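Local coordinates for protein lipase (Penicillium expansum, PDB 3G7N) that hydrolyses acylglycerol lipids such as triacylglycerols, including tributyrin, releasing free fatty acid as a secreted alkaline lipase of the alpha/beta-hydrolase fold, at residues 15-20 with 127-132; 153-158 with 179-184; 167-172 with 202-207. All coordinates share one frame; numbering follows the deposited sequence.

Contact 1: residues 15-20 with 127-132; sequences AKLSSA and EAVGHS. With SO4 (sulfate ion), chain E.
The one flat side chain that touches across this contact, the imidazole of His131, does so only through its stem: His131 CB lies 3.7 Å from Ser18 CB, while the ring leads away from helix 8-23. CG stands anti to the backbone N (chi1 169°); the ring beyond it meets that of His241, and its two nitrogens are fixed by Tyr22 OH at ND1 and the backbone O of His241 at NE2. Ser18 lies over the end of the strand. Its OG comes within 3.3 Å of Gly130 CA and 3.5 Å of Val129 CG2, yet bonds back to Ala14 O within its own helix. Gly130 and Ser132 belong to the GxSxG sequence of the nucleophile elbow, the strand-turn-helix of alpha/beta hydrolases; Ser132 is the nucleophile, and its positive phi of 64° agrees with that strained turn. A water bridges the backbones, donating to Ser18 O at 3.2 Å and accepting from His131 N at 3.0 Å. Leu17 CB approaches Val129 CG1 at 4.3 Å, a loose apolar touch. The axis of segment 15-20 crosses that of strand 127-131 at -67°, with a closest approach of 7.0 Å. Lys16 NZ, away from the strand, donates to O2 of a sulfate probably from the crystallisation liquor.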
ATOM      1  N   ALA A  15      -0.264  -7.253   6.607  1.00  7.87           N
ATOM      2  CA  ALA A  15       0.733  -8.135   6.011  1.00  8.67           C
ATOM      3  C   ALA A  15       0.152  -9.473   5.623  1.00  8.43           C
ATOM      4  O   ALA A  15       0.495 -10.019   4.581  1.00  8.78           O
ATOM      5  CB  ALA A  15       1.912  -8.296   6.950  1.00  9.37           C
ATOM      6  N   LYS A  16      -0.776  -9.991   6.446  1.00  8.24           N
ATOM      7  CA  LYS A  16      -1.486 -11.215   6.071  1.00  9.24           C
ATOM      8  C   LYS A  16      -2.322 -11.055   4.799  1.00  6.96           C
ATOM      9  O   LYS A  16      -2.304 -11.900   3.926  1.00  7.99           O
ATOM     10  CB  LYS A  16      -2.348 -11.749   7.224  1.00 10.23           C
ATOM     11  CG  LYS A  16      -1.508 -12.266   8.397  1.00 12.71           C
ATOM     12  CD  LYS A  16      -2.327 -12.363   9.704  1.00 21.02           C
ATOM     13  CE  LYS A  16      -3.381 -13.427   9.651  1.00 30.14           C
ATOM     14  NZ  LYS A  16      -4.041 -13.526  10.991  1.00 26.05           N
ATOM     15  N   LEU A  17      -3.057  -9.947   4.700  1.00  7.41           N
ATOM     16  CA  LEU A  17      -3.837  -9.667   3.504  1.00  7.62           C
ATOM     17  C   LEU A  17      -2.942  -9.516   2.283  1.00  6.57           C
ATOM     18  O   LEU A  17      -3.267  -9.992   1.194  1.00  7.74           O
ATOM     19  CB  LEU A  17      -4.667  -8.397   3.693  1.00  7.30           C
ATOM     20  CG  LEU A  17      -5.768  -8.473   4.759  1.00  8.01           C
ATOM     21  CD1 LEU A  17      -6.428  -7.127   4.917  1.00  9.90           C
ATOM     22  CD2 LEU A  17      -6.808  -9.532   4.426  1.00 11.26           C
ATOM     23  N   SER A  18      -1.825  -8.820   2.470  1.00  7.86           N
ATOM     24  CA  SER A  18      -0.878  -8.649   1.372  1.00  8.12           C
ATOM     25  C   SER A  18      -0.313  -9.993   0.903  1.00  8.62           C
ATOM     26  O   SER A  18      -0.166 -10.223  -0.286  1.00  9.34           O
ATOM     27  CB  SER A  18       0.261  -7.745   1.805  1.00  7.53           C
ATOM     28  OG  SER A  18      -0.164  -6.418   2.080  1.00  8.37           O
ATOM     29  N   SER A  19      -0.016 -10.881   1.857  1.00  7.82           N
ATOM     30  CA  SER A  19       0.440 -12.245   1.532  1.00  8.48           C
ATOM     31  C   SER A  19      -0.624 -13.038   0.764  1.00  9.28           C
ATOM     32  O   SER A  19      -0.342 -13.688  -0.251  1.00  9.51           O
ATOM     33  CB  SER A  19       0.822 -12.973   2.830  1.00 10.04           C
ATOM     34  OG  SER A  19       1.333 -14.287   2.580  1.00 10.01           O
ATOM     35  N   ALA A  20      -1.881 -12.879   1.193  1.00 10.11           N
ATOM     36  CA  ALA A  20      -3.011 -13.530   0.511  1.00  9.03           C
ATOM     37  C   ALA A  20      -3.089 -13.115  -0.954  1.00  9.51           C
ATOM     38  O   ALA A  20      -3.518 -13.901  -1.804  1.00 10.22           O
ATOM     39  CB  ALA A  20      -4.334 -13.225   1.233  1.00 11.95           C
ATOM     40  N   GLU A 127     -10.506   0.692   3.129  1.00  7.65           N
ATOM     41  CA  GLU A 127      -9.101   0.409   3.373  1.00  8.50           C
ATOM     42  C   GLU A 127      -8.422  -0.059   2.103  1.00  7.74           C
ATOM     43  O   GLU A 127      -9.045  -0.657   1.218  1.00  9.14           O
ATOM     44  CB  GLU A 127      -8.932  -0.611   4.490  1.00  9.83           C
ATOM     45  CG  GLU A 127      -9.441  -1.980   4.189  1.00 10.82           C
ATOM     46  CD  GLU A 127      -9.212  -2.953   5.345  1.00 12.75           C
ATOM     47  OE1 GLU A 127      -8.160  -2.833   6.033  1.00 14.17           O
ATOM     48  OE2 GLU A 127     -10.005  -3.902   5.501  1.00 13.94           O
ATOM     49  N   ALA A 128      -7.128   0.231   2.011  1.00  8.65           N
ATOM     50  CA  ALA A 128      -6.295  -0.234   0.891  1.00  8.14           C
ATOM     51  C   ALA A 128      -5.004  -0.760   1.472  1.00  7.06           C
ATOM     52  O   ALA A 128      -4.501  -0.228   2.462  1.00  8.20           O
ATOM     53  CB  ALA A 128      -6.006   0.918  -0.043  1.00  8.19           C
ATOM     54  N   VAL A 129      -4.469  -1.820   0.867  1.00  7.05           N
ATOM     55  CA  VAL A 129      -3.276  -2.466   1.425  1.00  6.28           C
ATOM     56  C   VAL A 129      -2.534  -3.203   0.328  1.00  5.64           C
ATOM     57  O   VAL A 129      -3.145  -3.715  -0.623  1.00  6.37           O
ATOM     58  CB  VAL A 129      -3.692  -3.451   2.551  1.00  8.72           C
ATOM     59  CG1 VAL A 129      -4.684  -4.470   2.060  1.00 15.25           C
ATOM     60  CG2 VAL A 129      -2.509  -4.126   3.167  1.00 14.33           C
ATOM     61  N   GLY A 130      -1.220  -3.322   0.524  1.00  5.54           N
ATOM     62  CA  GLY A 130      -0.420  -4.158  -0.349  1.00  6.88           C
ATOM     63  C   GLY A 130       1.036  -4.056   0.014  1.00  5.99           C
ATOM     64  O   GLY A 130       1.449  -3.168   0.739  1.00  6.56           O
ATOM     65  N   HIS A 131       1.815  -4.983  -0.533  1.00  6.69           N
ATOM     66  CA  HIS A 131       3.244  -5.108  -0.214  1.00  5.50           C
ATOM     67  C   HIS A 131       4.115  -4.890  -1.469  1.00  5.51           C
ATOM     68  O   HIS A 131       3.784  -5.329  -2.562  1.00  6.24           O
ATOM     69  CB  HIS A 131       3.493  -6.498   0.370  1.00  8.17           C
ATOM     70  CG  HIS A 131       4.950  -6.854   0.503  1.00  8.11           C
ATOM     71  ND1 HIS A 131       5.618  -7.570  -0.465  1.00  9.65           N
ATOM     72  CD2 HIS A 131       5.808  -6.712   1.536  1.00  8.90           C
ATOM     73  CE1 HIS A 131       6.856  -7.796  -0.055  1.00  8.04           C
ATOM     74  NE2 HIS A 131       6.995  -7.292   1.152  1.00  9.43           N
ATOM     75  N   SER A 132       5.258  -4.220  -1.264  1.00  6.83           N
ATOM     76  CA  SER A 132       6.268  -4.014  -2.310  1.00  7.59           C
ATOM     77  C   SER A 132       5.667  -3.145  -3.434  1.00  7.30           C
ATOM     78  O   SER A 132       5.196  -2.042  -3.139  1.00  7.71           O
ATOM     79  CB  SER A 132       6.850  -5.352  -2.771  1.00  8.31           C
ATOM     80  OG  SER A 132       7.958  -5.112  -3.640  1.00  8.80           O
TER
HETATM   81  S   SO4 E 261      -4.543 -16.926  11.269  1.00 19.16           S
HETATM   82  O1  SO4 E 261      -3.756 -17.526  10.194  1.00 26.04           O
HETATM   83  O2  SO4 E 261      -5.363 -15.786  10.834  1.00 24.57           O
HETATM   84  O3  SO4 E 261      -5.405 -17.936  11.892  1.00 27.07           O
HETATM   85  O4  SO4 E 261      -3.617 -16.479  12.315  1.00 27.47           O
HETATM   86  O   HOH W   1       0.663  -7.503  -1.716  1.00  9.28           O

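Contact 2: residues 153-158 with 179-184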
ATOM      1  N   SER A 153     -14.482   7.408   5.751  0.50 11.69           N
ATOM      2  CA  SER A 153     -13.236   7.188   6.463  0.50 12.65           C
ATOM      3  C   SER A 153     -12.364   6.215   5.675  0.50 10.71           C
ATOM      4  O   SER A 153     -12.875   5.433   4.868  0.50  7.96           O
ATOM      5  CB  SER A 153     -13.523   6.618   7.847  0.50 13.96           C
ATOM      6  OG  SER A 153     -12.386   6.709   8.681  0.50 15.12           O
ATOM      7  N   LEU A 154     -11.048   6.404   5.768  1.00  9.94           N
ATOM      8  CA  LEU A 154     -10.116   5.673   4.897  1.00  9.24           C
ATOM      9  C   LEU A 154      -8.816   5.462   5.662  1.00  9.53           C
ATOM     10  O   LEU A 154      -8.254   6.407   6.249  1.00 10.30           O
ATOM     11  CB  LEU A 154      -9.838   6.482   3.634  1.00 10.32           C
ATOM     12  CG  LEU A 154      -8.665   6.023   2.752  1.00 10.20           C
ATOM     13  CD1 LEU A 154      -8.919   4.635   2.191  1.00 10.73           C
ATOM     14  CD2 LEU A 154      -8.448   7.021   1.657  1.00 12.19           C
ATOM     15  N   VAL A 155      -8.327   4.228   5.653  1.00  8.94           N
ATOM     16  CA  VAL A 155      -6.976   3.901   6.127  1.00 10.08           C
ATOM     17  C   VAL A 155      -6.294   3.015   5.106  1.00 11.07           C
ATOM     18  O   VAL A 155      -6.885   2.036   4.613  1.00 12.40           O
ATOM     19  CB  VAL A 155      -7.025   3.167   7.469  1.00 11.74           C
ATOM     20  CG1 VAL A 155      -5.591   2.860   7.960  1.00 15.27           C
ATOM     21  CG2 VAL A 155      -7.789   3.997   8.515  1.00 17.40           C
ATOM     22  N   SER A 156      -5.086   3.402   4.734  1.00  9.59           N
ATOM     23  CA  SER A 156      -4.327   2.642   3.751  1.00  9.09           C
ATOM     24  C   SER A 156      -3.005   2.212   4.374  1.00  8.61           C
ATOM     25  O   SER A 156      -2.333   3.025   5.048  1.00 11.31           O
ATOM     26  CB  SER A 156      -4.063   3.499   2.511  1.00  9.48           C
ATOM     27  OG  SER A 156      -5.299   3.914   1.903  1.00 10.02           O
ATOM     28  N   ASN A 157      -2.602   0.969   4.114  1.00  7.74           N
ATOM     29  CA  ASN A 157      -1.353   0.411   4.657  1.00  7.86           C
ATOM     30  C   ASN A 157      -0.472  -0.097   3.533  1.00  7.11           C
ATOM     31  O   ASN A 157      -0.763  -1.143   2.947  1.00  7.77           O
ATOM     32  CB  ASN A 157      -1.669  -0.734   5.621  1.00 10.22           C
ATOM     33  CG  ASN A 157      -2.412  -0.263   6.857  1.00 11.53           C
ATOM     34  OD1 ASN A 157      -1.915   0.573   7.605  1.00 13.23           O
ATOM     35  ND2 ASN A 157      -3.613  -0.801   7.072  1.00 14.00           N
ATOM     36  N   ALA A 158       0.523   0.711   3.172  1.00  6.69           N
ATOM     37  CA  ALA A 158       1.510   0.309   2.165  1.00  7.85           C
ATOM     38  C   ALA A 158       2.688  -0.339   2.876  1.00  7.23           C
ATOM     39  O   ALA A 158       3.309   0.295   3.743  1.00  7.75           O
ATOM     40  CB  ALA A 158       1.992   1.523   1.374  1.00  9.26           C
ATOM     41  N   THR A 179      -5.961   8.201   6.537  1.00 10.94           N
ATOM     42  CA  THR A 179      -4.669   7.894   7.123  1.00 11.02           C
ATOM     43  C   THR A 179      -3.894   6.953   6.209  1.00 10.47           C
ATOM     44  O   THR A 179      -4.326   5.822   5.966  1.00 10.78           O
ATOM     45  CB  THR A 179      -4.837   7.252   8.503  1.00 11.81           C
ATOM     46  OG1 THR A 179      -5.607   8.137   9.334  1.00 15.55           O
ATOM     47  CG2 THR A 179      -3.499   6.976   9.173  1.00 14.77           C
ATOM     48  N   PHE A 180      -2.737   7.414   5.748  1.00  9.31           N
ATOM     49  CA  PHE A 180      -1.802   6.588   4.974  1.00  9.05           C
ATOM     50  C   PHE A 180      -0.629   6.159   5.841  1.00  8.37           C
ATOM     51  O   PHE A 180       0.118   7.016   6.365  1.00  9.81           O
ATOM     52  CB  PHE A 180      -1.320   7.338   3.732  1.00 10.25           C
ATOM     53  CG  PHE A 180      -0.338   6.551   2.900  1.00  8.91           C
ATOM     54  CD1 PHE A 180      -0.722   5.362   2.309  1.00 10.34           C
ATOM     55  CD2 PHE A 180       0.949   7.017   2.680  1.00  8.80           C
ATOM     56  CE1 PHE A 180       0.211   4.572   1.631  1.00 10.07           C
ATOM     57  CE2 PHE A 180       1.850   6.282   1.903  1.00  9.46           C
ATOM     58  CZ  PHE A 180       1.485   5.048   1.398  1.00  9.93           C
ATOM     59  N   ASN A 181      -0.477   4.847   6.008  1.00  8.88           N
ATOM     60  CA  ASN A 181       0.606   4.285   6.800  1.00  9.15           C
ATOM     61  C   ASN A 181       1.594   3.572   5.883  1.00  9.64           C
ATOM     62  O   ASN A 181       1.191   2.854   4.966  1.00  9.16           O
ATOM     63  CB  ASN A 181       0.058   3.271   7.805  1.00 10.21           C
ATOM     64  CG  ASN A 181      -0.894   3.888   8.775  1.00 11.02           C
ATOM     65  OD1 ASN A 181      -0.658   5.010   9.245  1.00 11.41           O
ATOM     66  ND2 ASN A 181      -2.069   3.271   8.908  1.00 13.35           N
ATOM     67  N   ARG A 182       2.889   3.739   6.161  1.00  7.97           N
ATOM     68  CA  ARG A 182       3.952   2.966   5.483  1.00  7.98           C
ATOM     69  C   ARG A 182       4.567   2.016   6.480  1.00  8.73           C
ATOM     70  O   ARG A 182       5.314   2.453   7.364  1.00 10.15           O
ATOM     71  CB  ARG A 182       5.015   3.915   4.923  1.00  8.53           C
ATOM     72  CG  ARG A 182       4.474   4.785   3.832  1.00  8.23           C
ATOM     73  CD  ARG A 182       5.581   5.549   3.116  1.00  9.72           C
ATOM     74  NE  ARG A 182       6.202   6.536   3.995  1.00 10.04           N
ATOM     75  CZ  ARG A 182       7.468   6.493   4.423  1.00 10.44           C
ATOM     76  NH1 ARG A 182       8.243   5.417   4.231  1.00  9.14           N
ATOM     77  NH2 ARG A 182       7.949   7.526   5.105  1.00 10.43           N
ATOM     78  N   GLY A 183       4.231   0.737   6.392  1.00  7.58           N
ATOM     79  CA  GLY A 183       4.733  -0.238   7.357  1.00  8.46           C
ATOM     80  C   GLY A 183       5.932  -0.971   6.789  1.00  8.63           C
ATOM     81  O   GLY A 183       5.796  -1.692   5.792  1.00  8.57           O
ATOM     82  N   ASN A 184       7.100  -0.786   7.420  1.00  7.89           N
ATOM     83  CA  ASN A 184       8.371  -1.284   6.877  1.00  7.50           C
ATOM     84  C   ASN A 184       9.075  -2.271   7.794  1.00  8.16           C
ATOM     85  O   ASN A 184       8.721  -2.425   8.979  1.00  8.86           O
ATOM     86  CB  ASN A 184       9.270  -0.099   6.524  1.00  9.36           C
ATOM     87  CG  ASN A 184       8.738   0.656   5.348  1.00  7.78           C
ATOM     88  OD1 ASN A 184       8.037   0.078   4.508  1.00  8.01           O
ATOM     89  ND2 ASN A 184       9.033   1.946   5.266  1.00  8.42           N
TER
HETATM   90  O   HOH W   2       5.915   1.073   3.112  1.00  8.58           O
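Asn181 and Asn157, neighbours in register on two parallel strands, lie side by side with their side chains pointing the same way. Along Asn181, CB is 3.3 Å from Asn157 OD1, and CG is 3.7 Å from the same oxygen. At the tip, ND2 donates to Asn157 OD1 over 3.0 Å, with an N-H...O angle of 164°. The acceptor is in the Asn181 amide plane, whereas the donor is tilted 27° from the Asn157 carbonyl plane; the two amide planes are turned by only 20° from each other. ND2 also meets the methyl CG1 of Val155 at 3.7 Å. An alanine at Asn181 would probably leave Asn157 OD1 without this donor and open a gap beside Val155 CG1.

On the opposite face, with Ser156, Ala158, Phe180 and Arg182, side chains of the two strands meet through carbon atoms. Phe180 CE1 packs on Ala158 CB at 3.5 Å, and Ser156 CB lies at the ring edge, in its plane, 3.8 Å from Phe180 CD1; Ser156 OG bonds to His142 ND1.

Five backbone hydrogen bonds run between the strands, from Thr179 N to Leu154 O at one end to Gly183 N to Ala158 O (2.8 Å) at the other. This is the strand pair of the beta-alpha-beta unit 154-159, 167-175, 179-185. Its chemistry is divided: a hydrogen bond between side-chain amides reinforces the ladder on one face, while on the other the Phe180 ring meets Ser156 and Ala158 through carbon contacts.

Contact 3: residues 167-172 with 202-207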
ATOM      1  N   GLN A 167       7.973  16.028  -4.631  1.00 15.31           N
ATOM      2  CA  GLN A 167       7.482  16.620  -3.396  1.00 15.37           C
ATOM      3  C   GLN A 167       6.027  17.072  -3.509  1.00 14.18           C
ATOM      4  O   GLN A 167       5.261  16.949  -2.559  1.00 13.20           O
ATOM      5  CB  GLN A 167       8.356  17.796  -2.957  1.00 15.68           C
ATOM      6  CG  GLN A 167       7.986  18.348  -1.577  1.00 18.83           C
ATOM      7  CD  GLN A 167       8.337  17.401  -0.450  1.00 26.70           C
ATOM      8  OE1 GLN A 167       9.490  16.990  -0.308  1.00 26.46           O
ATOM      9  NE2 GLN A 167       7.333  16.985   0.312  1.00 23.21           N
ATOM     10  N   ALA A 168       5.637  17.552  -4.680  1.00 13.79           N
ATOM     11  CA  ALA A 168       4.252  17.991  -4.863  1.00 15.16           C
ATOM     12  C   ALA A 168       3.297  16.789  -4.735  1.00 14.75           C
ATOM     13  O   ALA A 168       2.240  16.888  -4.114  1.00 13.32           O
ATOM     14  CB  ALA A 168       4.075  18.692  -6.205  1.00 16.36           C
ATOM     15  N   TRP A 169       3.734  15.630  -5.226  1.00 13.24           N
ATOM     16  CA  TRP A 169       2.970  14.391  -5.055  1.00 12.16           C
ATOM     17  C   TRP A 169       2.817  14.053  -3.581  1.00 10.49           C
ATOM     18  O   TRP A 169       1.702  13.830  -3.093  1.00 11.23           O
ATOM     19  CB  TRP A 169       3.669  13.235  -5.779  1.00 11.28           C
ATOM     20  CG  TRP A 169       3.353  11.899  -5.177  1.00 10.51           C
ATOM     21  CD1 TRP A 169       4.183  11.135  -4.413  1.00 10.12           C
ATOM     22  CD2 TRP A 169       2.080  11.245  -5.182  1.00  9.05           C
ATOM     23  NE1 TRP A 169       3.511  10.021  -3.963  1.00 10.92           N
ATOM     24  CE2 TRP A 169       2.227  10.054  -4.442  1.00  9.32           C
ATOM     25  CE3 TRP A 169       0.846  11.533  -5.769  1.00 11.83           C
ATOM     26  CZ2 TRP A 169       1.155   9.181  -4.214  1.00 11.20           C
ATOM     27  CZ3 TRP A 169      -0.223  10.685  -5.513  1.00 11.04           C
ATOM     28  CH2 TRP A 169      -0.046   9.496  -4.784  1.00 11.12           C
ATOM     29  N   ALA A 170       3.922  14.081  -2.841  1.00 10.22           N
ATOM     30  CA  ALA A 170       3.865  13.716  -1.438  1.00 11.85           C
ATOM     31  C   ALA A 170       2.948  14.663  -0.664  1.00 12.23           C
ATOM     32  O   ALA A 170       2.190  14.257   0.222  1.00 12.56           O
ATOM     33  CB  ALA A 170       5.264  13.668  -0.834  1.00 12.15           C
ATOM     34  N   ASP A 171       3.019  15.942  -1.027  1.00 14.12           N
ATOM     35  CA  ASP A 171       2.196  16.961  -0.377  1.00 15.87           C
ATOM     36  C   ASP A 171       0.718  16.734  -0.669  1.00 12.83           C
ATOM     37  O   ASP A 171      -0.128  16.905   0.206  1.00 14.76           O
ATOM     38  CB  ASP A 171       2.603  18.368  -0.833  1.00 17.65           C
ATOM     39  CG  ASP A 171       3.984  18.772  -0.341  1.00 25.28           C
ATOM     40  OD1 ASP A 171       4.471  18.178   0.641  1.00 20.96           O
ATOM     41  OD2 ASP A 171       4.521  19.780  -0.851  1.00 25.94           O
ATOM     42  N   PHE A 172       0.428  16.341  -1.901  1.00 12.00           N
ATOM     43  CA  PHE A 172      -0.933  16.007  -2.284  1.00 12.90           C
ATOM     44  C   PHE A 172      -1.447  14.780  -1.533  1.00 12.57           C
ATOM     45  O   PHE A 172      -2.577  14.763  -1.047  1.00 13.27           O
ATOM     46  CB  PHE A 172      -1.043  15.815  -3.790  1.00 14.18           C
ATOM     47  CG  PHE A 172      -2.447  15.677  -4.280  1.00 13.56           C
ATOM     48  CD1 PHE A 172      -3.371  16.702  -4.070  1.00 17.50           C
ATOM     49  CD2 PHE A 172      -2.850  14.551  -4.974  1.00 17.21           C
ATOM     50  CE1 PHE A 172      -4.674  16.580  -4.521  1.00 20.11           C
ATOM     51  CE2 PHE A 172      -4.155  14.429  -5.426  1.00 17.62           C
ATOM     52  CZ  PHE A 172      -5.029  15.493  -5.276  1.00 18.13           C
ATOM     53  N   LYS A 202       9.806  11.291  -3.043  1.00 10.75           N
ATOM     54  CA  LYS A 202       9.363  11.646  -1.702  1.00 10.85           C
ATOM     55  C   LYS A 202       8.232  10.744  -1.244  1.00  9.39           C
ATOM     56  O   LYS A 202       7.259  10.521  -1.987  1.00 10.29           O
ATOM     57  CB  LYS A 202       8.920  13.114  -1.652  1.00 14.03           C
ATOM     58  CG  LYS A 202      10.008  14.108  -2.098  1.00 14.23           C
ATOM     59  CD  LYS A 202      11.208  14.071  -1.163  1.00 15.59           C
ATOM     60  CE  LYS A 202      12.240  15.143  -1.522  1.00 21.66           C
ATOM     61  NZ  LYS A 202      13.437  15.040  -0.628  1.00 26.13           N
ATOM     62  N   HIS A 203       8.372  10.288  -0.006  1.00  9.79           N
ATOM     63  CA  HIS A 203       7.324   9.561   0.706  1.00  9.55           C
ATOM     64  C   HIS A 203       6.305  10.523   1.307  1.00 10.47           C
ATOM     65  O   HIS A 203       6.624  11.693   1.590  1.00 10.34           O
ATOM     66  CB  HIS A 203       7.925   8.743   1.847  1.00  9.78           C
ATOM     67  CG  HIS A 203       8.646   7.514   1.401  1.00  8.88           C
ATOM     68  ND1 HIS A 203       7.996   6.434   0.840  1.00  9.06           N
ATOM     69  CD2 HIS A 203       9.936   7.145   1.566  1.00  9.97           C
ATOM     70  CE1 HIS A 203       8.863   5.450   0.677  1.00  8.66           C
ATOM     71  NE2 HIS A 203      10.043   5.850   1.123  1.00  9.15           N
ATOM     72  N   TYR A 204       5.129   9.988   1.626  1.00  9.44           N
ATOM     73  CA  TYR A 204       4.224  10.644   2.578  1.00 10.08           C
ATOM     74  C   TYR A 204       3.671   9.601   3.536  1.00 10.24           C
ATOM     75  O   TYR A 204       3.933   8.405   3.394  1.00 10.32           O
ATOM     76  CB  TYR A 204       3.100  11.401   1.841  1.00 10.11           C
ATOM     77  CG  TYR A 204       2.007  10.526   1.229  1.00  9.14           C
ATOM     78  CD1 TYR A 204       0.736  10.485   1.804  1.00  8.72           C
ATOM     79  CD2 TYR A 204       2.192   9.874   0.017  1.00 10.07           C
ATOM     80  CE1 TYR A 204      -0.274   9.710   1.247  1.00  9.49           C
ATOM     81  CE2 TYR A 204       1.177   9.127  -0.564  1.00 10.17           C
ATOM     82  CZ  TYR A 204      -0.060   9.084   0.042  1.00  9.05           C
ATOM     83  OH  TYR A 204      -1.088   8.338  -0.479  1.00  9.48           O
ATOM     84  N   GLY A 205       2.924  10.050   4.534  1.00 10.02           N
ATOM     85  CA  GLY A 205       2.234   9.160   5.450  1.00 10.67           C
ATOM     86  C   GLY A 205       2.935   9.080   6.787  1.00 10.06           C
ATOM     87  O   GLY A 205       3.771   9.936   7.127  1.00 12.93           O
ATOM     88  N   THR A 206       2.575   8.082   7.568  1.00 10.65           N
ATOM     89  CA  THR A 206       3.243   7.795   8.834  1.00 10.51           C
ATOM     90  C   THR A 206       3.963   6.458   8.694  1.00 10.21           C
ATOM     91  O   THR A 206       3.348   5.458   8.335  1.00 10.41           O
ATOM     92  CB  THR A 206       2.224   7.685   9.986  1.00 13.05           C
ATOM     93  OG1 THR A 206       1.513   8.925  10.101  1.00 14.61           O
ATOM     94  CG2 THR A 206       2.912   7.374  11.300  1.00 15.04           C
ATOM     95  N   GLU A 207       5.272   6.463   8.919  1.00  9.63           N
ATOM     96  CA  GLU A 207       6.036   5.236   8.819  1.00  9.23           C
ATOM     97  C   GLU A 207       6.015   4.494  10.132  1.00  9.82           C
ATOM     98  O   GLU A 207       6.159   5.106  11.194  1.00 11.26           O
ATOM     99  CB  GLU A 207       7.488   5.509   8.390  1.00 10.72           C
ATOM    100  CG  GLU A 207       8.259   4.208   8.079  1.00 10.81           C
ATOM    101  CD  GLU A 207       9.721   4.385   7.677  1.00 10.54           C
ATOM    102  OE1 GLU A 207      10.229   5.524   7.644  1.00 12.50           O
ATOM    103  OE2 GLU A 207      10.359   3.349   7.417  1.00 10.20           O
TER
HETATM  104  O   HOH W   3       5.519   8.435  -2.595  1.00  9.63           O
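Gln167, in the first turn of helix 167-175, crosses the aliphatic chain of Lys202, its OE1 lying 3.4 Å from Lys202 CG and nearly as close to CD and CE. Its bend at chi2 (70°) carries CD round toward that chain. The other amide atom, NE2, donates within the helix to Asp171 OD1 over 3.1 Å, meeting it from above the carboxylate plane; this bond fixes how the amide is turned. The ammonium of Lys202 leads away and bonds to Asn200 OD1.

Two residues on, the indole of Trp169 presents a face to the edge of the Tyr204 ring in an offset edge-to-face pair: the planes stand 86° apart, the tyrosine and six-membered-ring centroids are separated by 5.6 Å, and the nearest atoms, Trp169 CZ2 and Tyr204 CE2, by 3.7 Å. In the indole plane, NE1 donates to a water at 2.9 Å, which in turn donates to Lys202 O, so the buried N-H is linked to the loop backbone without a direct bond.

The CB of Ala170 is directed toward the loop. It is 3.4 Å from His203 O and also touches Lys202 CB, while Ala170 O lies 3.4 Å from Tyr204 CB. No direct hydrogen bond joins the segments.

Around this interface, Trp169 also packs on Ile140 and Val143 of helix 133-148, and Tyr204 OH bonds to Ser139 O of that helix. The Tyr204 ring stacks on Phe180 of strand 179-185, so the loop leading into strand 206-210 lies against both helices and the sheet.

In the fold
All three contacts reach the large mixed sheet, in which strands 125-131, 154-159, 179-185 and 206-210 stand side by side. Contact 1 closes along the chain before the others open, whereas the segments of contacts 2 and 3 alternate: helix 167-175 of contact 3 connects the two strands of contact 2. Centres of contacts 1 and 2 are about 11 Å apart, joined by a probable hydrogen bond from Asn157 N to Ala128 O; those of contacts 2 and 3 are about 12 Å apart, with Arg182 N probably bonded to Thr206 O. Contacts 1 and 3, centres about 20 Å and nearest atoms about 9 Å apart, do not touch. The neighbouring strands thus run from the one ending at nucleophile Ser132 to the one following contact 3's loop.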